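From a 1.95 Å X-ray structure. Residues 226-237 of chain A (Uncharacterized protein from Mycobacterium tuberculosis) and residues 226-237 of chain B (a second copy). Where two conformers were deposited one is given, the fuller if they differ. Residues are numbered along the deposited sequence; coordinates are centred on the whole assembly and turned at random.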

# COMPACT_ATOMS: atom_id res chain seq x y z
N ASP A 226 -0.96 -4.45 -2.92
CA ASP A 226 -0.12 -4.87 -1.81
C ASP A 226 -0.21 -3.81 -0.71
O ASP A 226 0.35 -2.73 -0.84
N ASP A 227 -0.94 -4.13 0.36
CA ASP A 227 -1.19 -3.16 1.42
C ASP A 227 -1.53 -3.87 2.74
O ASP A 227 -2.69 -4.08 3.07
N LEU A 228 -0.49 -4.24 3.48
CA LEU A 228 -0.64 -4.88 4.77
C LEU A 228 -1.38 -3.96 5.73
O LEU A 228 -2.30 -4.39 6.40
N ALA A 229 -0.98 -2.69 5.78
CA ALA A 229 -1.60 -1.74 6.72
C ALA A 229 -3.10 -1.61 6.50
O ALA A 229 -3.87 -1.50 7.46
N GLN A 230 -3.53 -1.63 5.24
CA GLN A 230 -4.94 -1.55 4.89
C GLN A 230 -5.70 -2.74 5.47
O GLN A 230 -6.80 -2.61 6.00
N ARG A 231 -5.09 -3.92 5.36
CA ARG A 231 -5.72 -5.12 5.88
C ARG A 231 -5.86 -5.04 7.40
O ARG A 231 -6.85 -5.51 7.95
N ILE A 232 -4.86 -4.47 8.06
CA ILE A 232 -4.90 -4.33 9.51
C ILE A 232 -5.97 -3.31 9.89
O ILE A 232 -6.75 -3.50 10.82
N LEU A 233 -6.02 -2.23 9.12
CA LEU A 233 -6.99 -1.17 9.37
C LEU A 233 -8.41 -1.72 9.24
O LEU A 233 -9.29 -1.39 10.03
N ILE A 234 -8.62 -2.57 8.25
CA ILE A 234 -9.93 -3.19 8.03
C ILE A 234 -10.28 -4.14 9.18
O ILE A 234 -11.41 -4.14 9.67
N GLY A 235 -9.32 -4.94 9.63
CA GLY A 235 -9.55 -5.81 10.77
C GLY A 235 -9.89 -5.07 12.06
O GLY A 235 -10.40 -5.67 12.99
N LEU A 236 -9.59 -3.78 12.12
CA LEU A 236 -9.90 -2.99 13.31
C LEU A 236 -11.33 -2.44 13.30
O LEU A 236 -11.73 -1.70 14.20
N ALA A 237 -12.09 -2.79 12.26
CA ALA A 237 -13.48 -2.34 12.16
C ALA A 237 -14.30 -2.98 13.27
O ALA A 237 -14.05 -4.12 13.67
N ASP B 226 3.89 6.19 -0.68
CA ASP B 226 2.48 6.58 -0.63
C ASP B 226 1.66 5.50 0.09
O ASP B 226 1.34 4.46 -0.50
N ASP B 227 1.34 5.74 1.36
CA ASP B 227 0.71 4.72 2.20
C ASP B 227 -0.13 5.38 3.30
O ASP B 227 0.32 5.54 4.43
N LEU B 228 -1.34 5.77 2.93
CA LEU B 228 -2.27 6.43 3.85
C LEU B 228 -2.62 5.49 5.02
O LEU B 228 -2.68 5.91 6.17
N ALA B 229 -2.85 4.21 4.72
CA ALA B 229 -3.22 3.26 5.77
C ALA B 229 -2.13 3.16 6.84
O ALA B 229 -2.40 3.11 8.04
N GLN B 230 -0.87 3.15 6.40
CA GLN B 230 0.23 3.07 7.35
C GLN B 230 0.30 4.34 8.21
O GLN B 230 0.59 4.26 9.39
N ARG B 231 -0.01 5.50 7.63
CA ARG B 231 0.00 6.73 8.41
C ARG B 231 -1.12 6.71 9.47
O ARG B 231 -0.94 7.16 10.59
N ILE B 232 -2.27 6.17 9.09
CA ILE B 232 -3.38 6.00 10.01
C ILE B 232 -2.99 4.99 11.12
O ILE B 232 -3.20 5.24 12.30
N LEU B 233 -2.39 3.88 10.73
CA LEU B 233 -2.01 2.85 11.70
C LEU B 233 -1.02 3.41 12.73
O LEU B 233 -1.15 3.16 13.94
N ILE B 234 -0.04 4.17 12.25
CA ILE B 234 0.93 4.82 13.11
C ILE B 234 0.24 5.79 14.08
O ILE B 234 0.60 5.87 15.26
N GLY B 235 -0.77 6.49 13.58
CA GLY B 235 -1.50 7.43 14.40
C GLY B 235 -2.27 6.75 15.53
O GLY B 235 -2.60 7.40 16.51
N LEU B 236 -2.57 5.47 15.37
CA LEU B 236 -3.31 4.71 16.39
C LEU B 236 -2.40 4.21 17.53
O LEU B 236 -2.89 3.62 18.51
N ALA B 237 -1.10 4.45 17.41
CA ALA B 237 -0.17 4.03 18.45
C ALA B 237 -0.54 4.71 19.77
O ALA B 237 -1.14 5.79 19.78

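The two stretches are copies of one segment, and each forms a helix beginning at residue 228. The helix axes approach to 8.0 Å, with 52° between their N-to-C directions. The contact buries 417 Å², both sides summed. No direct hydrogen bond crosses it; apolar packing and two waters join the copies.

The apolar contact begins at Ala A229 and Ala B229. Both CA-to-CB bonds point toward the partner helix. Ala A229 CB lies 3.7 Å from Ala B229 CB. Each methyl also rests on the partner backbone: Ala A229 CB is 3.5 Å from Gln B230 N, and Ala B229 CB is 3.5 Å from Gln A230 N. The small side chains let the backbones come close here, with Ala A229 CA and Gln B230 CA 5.2 Å apart.

Leu A233 and Leu B233 contribute the largest covered areas. Both point toward the partner, with chi1 between wells (-147° and -136°) and chi2 p. Leu A233 CD1 meets Leu B233 CD1 at 3.6 Å. Leu A233 CD2 reaches Ala B229 CB at 4.0 Å, and Leu B233 CD2 reaches Ala A229 CB at 3.9 Å. Each leucine thus touches its counterpart with one methyl and the partner alanine with the other.

Ile A232 and Ile B232 also point inward, both with chi1 m and chi2 t. Ile A232 CG2 packs on Leu B233 CD1 at 3.7 Å, and Ile B232 CG2 on Leu A233 CD1 at 3.6 Å. Leu A236 and Leu B236, again m and t, extend the apolar contact. Leu A236 CD1 lies 3.9 Å from Leu B236 CD1.

The polar contacts gather at the helix N termini. Asp A227 and Asp B227 are N-caps with chi1 t. Their CA-to-CB bonds point sideways, but the carboxylates come nearer the partner. Asp A227 OD1 accepts from Gln A230 N at 3.0 Å, and Asp B227 OD1 from Gln B230 N at 3.0 Å. These like charges lie close, with Asp A227 OD1 3.8 Å from Asp B227 OD1.

Two waters bridge the carboxylates. The oxygen of water 1 donates to Asp A227 OD1 (2.5 Å) and Asp B227 OD2 (2.9 Å), and accepts from Ala A229 N (3.2 Å). The oxygen of water 2 donates to Asp A227 OD2 (2.6 Å) and Asp B227 OD1 (2.6 Å), and accepts from Ala B229 N (3.2 Å). Each water therefore uses both protons on the acidic pair and also binds a helix N-terminal amide.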

# COMPACT_ATOMS: atom_id res chain seq x y z
CB ASP A 226 1.33 -5.06 -2.30
CG ASP A 226 2.25 -5.62 -1.23
OD1 ASP A 226 1.83 -6.54 -0.48
OD2 ASP A 226 3.40 -5.13 -1.15
CB ASP A 227 -2.31 -2.19 1.00
CG ASP A 227 -2.29 -0.89 1.79
OD1 ASP A 227 -1.72 -0.89 2.91
OD2 ASP A 227 -2.87 0.12 1.32
CB LEU A 228 0.72 -5.28 5.36
CG LEU A 228 0.71 -5.84 6.79
CD1 LEU A 228 -0.21 -7.04 6.92
CD2 LEU A 228 2.12 -6.23 7.24
CB ALA A 229 -0.92 -0.37 6.60
CB GLN A 230 -5.10 -1.50 3.37
CG GLN A 230 -6.49 -1.14 2.88
CD GLN A 230 -6.53 -0.84 1.38
OE1 GLN A 230 -5.49 -0.70 0.73
NE2 GLN A 230 -7.73 -0.74 0.84
CB ARG A 231 -4.93 -6.37 5.47
CG ARG A 231 -5.04 -6.64 3.98
CD ARG A 231 -4.14 -7.76 3.52
NE ARG A 231 -4.34 -8.01 2.09
CZ ARG A 231 -5.29 -8.79 1.59
NH1 ARG A 231 -6.13 -9.41 2.41
NH2 ARG A 231 -5.41 -8.95 0.28
CB ILE A 232 -3.54 -3.89 10.06
CG1 ILE A 232 -2.50 -5.00 9.85
CG2 ILE A 232 -3.63 -3.55 11.54
CD1 ILE A 232 -1.07 -4.54 10.00
CB LEU A 233 -6.77 -0.01 8.39
CG LEU A 233 -7.04 1.41 8.87
CD1 LEU A 233 -6.35 1.69 10.21
CD2 LEU A 233 -6.57 2.38 7.79
CB ILE A 234 -9.97 -3.93 6.69
CG1 ILE A 234 -10.00 -2.93 5.53
CG2 ILE A 234 -11.16 -4.86 6.62
CD1 ILE A 234 -9.70 -3.52 4.15
CB LEU A 236 -8.89 -1.84 13.44
CG LEU A 236 -7.56 -2.21 14.11
CD1 LEU A 236 -6.49 -1.15 13.87
CD2 LEU A 236 -7.77 -2.45 15.61
CB ALA A 237 -14.06 -2.68 10.80
CB ASP B 226 1.96 6.82 -2.05
CG ASP B 226 0.51 7.28 -2.08
OD1 ASP B 226 0.13 8.17 -1.28
OD2 ASP B 226 -0.24 6.75 -2.91
CB ASP B 227 1.78 3.80 2.83
CG ASP B 227 1.19 2.50 3.36
OD1 ASP B 227 -0.04 2.43 3.56
OD2 ASP B 227 1.98 1.54 3.60
CB LEU B 228 -3.53 6.86 3.08
CG LEU B 228 -4.73 7.49 3.81
CD1 LEU B 228 -4.32 8.73 4.58
CD2 LEU B 228 -5.77 7.85 2.75
CB ALA B 229 -3.52 1.90 5.18
CB GLN B 230 1.57 2.83 6.63
CG GLN B 230 2.83 2.94 7.52
CD GLN B 230 3.00 1.81 8.54
OE1 GLN B 230 2.03 1.13 8.90
NE2 GLN B 230 4.23 1.61 9.00
CB ARG B 231 -0.11 7.94 7.49
CG ARG B 231 1.14 8.16 6.64
CD ARG B 231 0.95 9.26 5.60
NE ARG B 231 2.20 9.57 4.92
CZ ARG B 231 3.14 10.38 5.41
NH1 ARG B 231 2.96 10.97 6.59
NH2 ARG B 231 4.25 10.61 4.72
CB ILE B 232 -4.65 5.54 9.24
CG1 ILE B 232 -5.11 6.67 8.27
CG2 ILE B 232 -5.79 5.21 10.20
CD1 ILE B 232 -6.22 6.24 7.35
CB LEU B 233 -1.41 1.65 10.96
CG LEU B 233 -1.83 0.25 11.38
CD1 LEU B 233 -3.34 0.12 11.33
CD2 LEU B 233 -1.18 -0.75 10.45
CB ILE B 234 2.00 5.57 12.27
CG1 ILE B 234 2.94 4.55 11.62
CG2 ILE B 234 2.79 6.53 13.12
CD1 ILE B 234 4.03 5.19 10.75
CB LEU B 236 -4.03 3.52 15.75
CG LEU B 236 -5.30 3.85 14.97
CD1 LEU B 236 -5.72 2.66 14.12
CD2 LEU B 236 -6.42 4.25 15.94
CB ALA B 237 1.26 4.34 18.07
O HOH W 1 0.66 -0.99 3.62
O HOH W 2 -2.16 2.48 2.12